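PDB 6UK5: CalS10 from Micromonospora echinospora, which probably transfers a methyl group from S-adenosylmethionine to an amino pentose during the biosynthesis of calicheamicin. Local coordinates for residues 123-128 against 151-156. Residues are numbered along the deposited sequence; the frame is centred on the assembly and turned at random.
Sequences TAVNFL and LVLEPW. With SAM (S-adenosylmethionine), chain D.
Thr123 and Pro155 bring the two backbones together, their CA atoms 5.1 Å apart, where the loop after strand 115-120 passes the chain leaving strand 149-153; a weak bond from Thr123 N to Glu154 O, 3.4 Å long, joins the backbones directly, with Thr123 CA also close to the same oxygen. The firmer tie uses a side chain from the short 3-10 turn that follows. Asn126 OD1 accepts the amide of Trp156, N to OD1 being 2.9 Å, and the donor stands above the carbonyl plane, 52° out of it. A chi1 of -58° sets Asn126 CG anti to its own carbonyl carbon. Asn126 CG lies 3.4 Å from Trp156 CB, and the two side chains cross at about a right angle, amide and ring planes 67° apart. ND2 of the same amide is bonded to Thr216 O and Tyr223 OH, so both ends of this buried group are engaged and its rotation is fixed. Strands 115-120 and 149-153 are parallel neighbours in the Rossmann-like methyltransferase fold, and the loops that follow them lie together at the C-terminal ends of the strands, where SAM binds. On the cofactor side, Phe127 brings CE2 to 3.6 Å from C5' of SAM, while Leu128 CD2 approaches the adenine N6. Val125 CG1 meets Leu153 CD2 at 4.1 Å. Thr123 CG2 packs over Trp156 CA and CB and reaches the indole at CE3. Although Glu154 is buried, its carboxylate is well supplied with partners: OE2 forms a salt bridge with Arg244 NE and a hydrogen bond with Thr242 OG1, and OE1 accepts Phe122 N.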
loop_
_atom_site.group_PDB
_atom_site.type_symbol
_atom_site.label_atom_id
_atom_site.label_comp_id
_atom_site.label_asym_id
_atom_site.label_seq_id
_atom_site.Cartn_x
_atom_site.Cartn_y
_atom_site.Cartn_z
ATOM N N THR A 123 1.325 -3.407 -24.889
ATOM C CA THR A 123 1.035 -2.029 -25.295
ATOM C C THR A 123 2.298 -1.178 -25.387
ATOM O O THR A 123 2.261 0.029 -25.136
ATOM C CB THR A 123 0.032 -1.363 -24.345
ATOM O OG1 THR A 123 0.682 -1.018 -23.113
ATOM C CG2 THR A 123 -1.142 -2.295 -24.059
ATOM N N ALA A 124 3.427 -1.795 -25.738
ATOM C CA ALA A 124 4.680 -1.049 -25.797
ATOM C C ALA A 124 4.639 0.014 -26.889
ATOM O O ALA A 124 5.141 1.130 -26.697
ATOM C CB ALA A 124 5.849 -2.008 -26.022
ATOM N N VAL A 125 4.039 -0.305 -28.036
ATOM C CA VAL A 125 4.014 0.641 -29.145
ATOM C C VAL A 125 3.200 1.880 -28.806
ATOM O O VAL A 125 3.432 2.955 -29.369
ATOM C CB VAL A 125 3.465 -0.048 -30.408
ATOM C CG1 VAL A 125 1.948 -0.178 -30.327
ATOM C CG2 VAL A 125 3.854 0.734 -31.652
ATOM N N ASN A 126 2.249 1.766 -27.887
ATOM C CA ASN A 126 1.370 2.884 -27.569
ATOM C C ASN A 126 1.996 3.885 -26.608
ATOM O O ASN A 126 1.304 4.807 -26.165
ATOM C CB ASN A 126 0.052 2.357 -27.008
ATOM C CG ASN A 126 -0.643 1.415 -27.970
ATOM O OD1 ASN A 126 -0.496 0.197 -27.875
ATOM N ND2 ASN A 126 -1.383 1.975 -28.920
ATOM N N PHE A 127 3.280 3.736 -26.288
ATOM C CA PHE A 127 4.039 4.777 -25.609
ATOM C C PHE A 127 4.611 5.790 -26.586
ATOM O O PHE A 127 5.244 6.761 -26.159
ATOM C CB PHE A 127 5.156 4.159 -24.767
ATOM C CG PHE A 127 4.662 3.528 -23.503
ATOM C CD1 PHE A 127 4.511 4.286 -22.354
ATOM C CD2 PHE A 127 4.317 2.187 -23.468
ATOM C CE1 PHE A 127 4.040 3.717 -21.187
ATOM C CE2 PHE A 127 3.844 1.610 -22.305
ATOM C CZ PHE A 127 3.706 2.379 -21.162
ATOM N N LEU A 128 4.403 5.574 -27.879
ATOM C CA LEU A 128 4.677 6.580 -28.889
ATOM C C LEU A 128 3.501 7.548 -28.956
ATOM O O LEU A 128 2.367 7.208 -28.608
ATOM C CB LEU A 128 4.921 5.908 -30.239
ATOM C CG LEU A 128 5.920 4.749 -30.165
ATOM C CD1 LEU A 128 6.017 3.997 -31.480
ATOM C CD2 LEU A 128 7.294 5.279 -29.768
ATOM N N LEU A 151 5.220 -10.859 -37.297
ATOM C CA LEU A 151 5.153 -9.728 -36.384
ATOM C C LEU A 151 3.895 -9.873 -35.543
ATOM O O LEU A 151 2.808 -10.101 -36.083
ATOM C CB LEU A 151 5.155 -8.405 -37.152
ATOM C CG LEU A 151 5.633 -7.170 -36.390
ATOM C CD1 LEU A 151 6.290 -6.198 -37.351
ATOM C CD2 LEU A 151 4.473 -6.494 -35.683
ATOM N N VAL A 152 4.041 -9.763 -34.227
ATOM C CA VAL A 152 2.919 -9.882 -33.304
ATOM C C VAL A 152 2.937 -8.673 -32.382
ATOM O O VAL A 152 3.987 -8.318 -31.834
ATOM C CB VAL A 152 2.956 -11.199 -32.502
ATOM C CG1 VAL A 152 3.342 -12.356 -33.412
ATOM C CG2 VAL A 152 3.894 -11.099 -31.315
ATOM N N LEU A 153 1.778 -8.042 -32.218
ATOM C CA LEU A 153 1.683 -6.739 -31.576
ATOM C C LEU A 153 0.432 -6.692 -30.721
ATOM O O LEU A 153 -0.677 -6.885 -31.228
ATOM C CB LEU A 153 1.662 -5.631 -32.632
ATOM C CG LEU A 153 1.761 -4.182 -32.163
ATOM C CD1 LEU A 153 2.625 -3.403 -33.136
ATOM C CD2 LEU A 153 0.384 -3.557 -32.055
ATOM N N GLU A 154 0.610 -6.442 -29.423
ATOM C CA GLU A 154 -0.515 -6.277 -28.516
ATOM C C GLU A 154 -0.870 -4.798 -28.448
ATOM O O GLU A 154 -0.104 -4.016 -27.862
ATOM C CB GLU A 154 -0.171 -6.808 -27.130
ATOM C CG GLU A 154 -1.348 -6.818 -26.163
ATOM C CD GLU A 154 -0.945 -7.211 -24.759
ATOM O OE1 GLU A 154 0.218 -7.622 -24.566
ATOM O OE2 GLU A 154 -1.790 -7.101 -23.846
ATOM N N PRO A 155 -1.994 -4.365 -29.016
ATOM C CA PRO A 155 -2.331 -2.941 -29.009
ATOM C C PRO A 155 -3.082 -2.528 -27.751
ATOM O O PRO A 155 -3.696 -3.340 -27.057
ATOM C CB PRO A 155 -3.229 -2.803 -30.245
ATOM C CG PRO A 155 -3.973 -4.093 -30.267
ATOM C CD PRO A 155 -2.996 -5.149 -29.764
ATOM N N TRP A 156 -3.017 -1.231 -27.471
ATOM C CA TRP A 156 -3.854 -0.637 -26.440
ATOM C C TRP A 156 -5.247 -0.339 -26.976
ATOM O O TRP A 156 -5.401 0.206 -28.074
ATOM C CB TRP A 156 -3.203 0.648 -25.921
ATOM C CG TRP A 156 -4.045 1.441 -24.960
ATOM C CD1 TRP A 156 -4.469 2.729 -25.127
ATOM C CD2 TRP A 156 -4.567 1.008 -23.696
ATOM N NE1 TRP A 156 -5.219 3.125 -24.046
ATOM C CE2 TRP A 156 -5.295 2.088 -23.154
ATOM C CE3 TRP A 156 -4.490 -0.184 -22.969
ATOM C CZ2 TRP A 156 -5.941 2.010 -21.920
ATOM C CZ3 TRP A 156 -5.134 -0.258 -21.742
ATOM C CH2 TRP A 156 -5.851 0.831 -21.232
HETATM N N SAM D . 7.496 -6.370 -23.098
HETATM C CA SAM D . 7.488 -5.561 -21.921
HETATM C C SAM D . 6.775 -6.266 -20.726
HETATM O O SAM D . 5.671 -6.824 -20.941
HETATM O OXT SAM D . 7.366 -6.211 -19.629
HETATM C CB SAM D . 6.811 -4.216 -22.217
HETATM C CG SAM D . 7.263 -3.224 -21.159
HETATM S SD SAM D . 6.044 -1.893 -21.203
HETATM C CE SAM D . 6.280 -1.177 -19.584
HETATM C "C5'" SAM D . 6.733 -0.570 -22.270
HETATM C "C4'" SAM D . 8.241 -0.564 -22.551
HETATM O "O4'" SAM D . 8.472 0.101 -23.805
HETATM C "C3'" SAM D . 9.082 0.170 -21.503
HETATM O "O3'" SAM D . 9.888 -0.746 -20.767
HETATM C "C2'" SAM D . 9.965 1.137 -22.317
HETATM O "O2'" SAM D . 11.336 1.043 -21.946
HETATM C "C1'" SAM D . 9.753 0.683 -23.761
HETATM N N9 SAM D . 9.796 1.757 -24.746
HETATM C C8 SAM D . 8.996 2.870 -24.807
HETATM N N7 SAM D . 9.211 3.625 -25.856
HETATM C C5 SAM D . 10.217 2.964 -26.539
HETATM C C6 SAM D . 10.884 3.235 -27.749
HETATM N N6 SAM D . 10.659 4.322 -28.493
HETATM N N1 SAM D . 11.811 2.348 -28.170
HETATM C C2 SAM D . 12.056 1.270 -27.419
HETATM N N3 SAM D . 11.503 0.915 -26.257
HETATM C C4 SAM D . 10.587 1.808 -25.870
#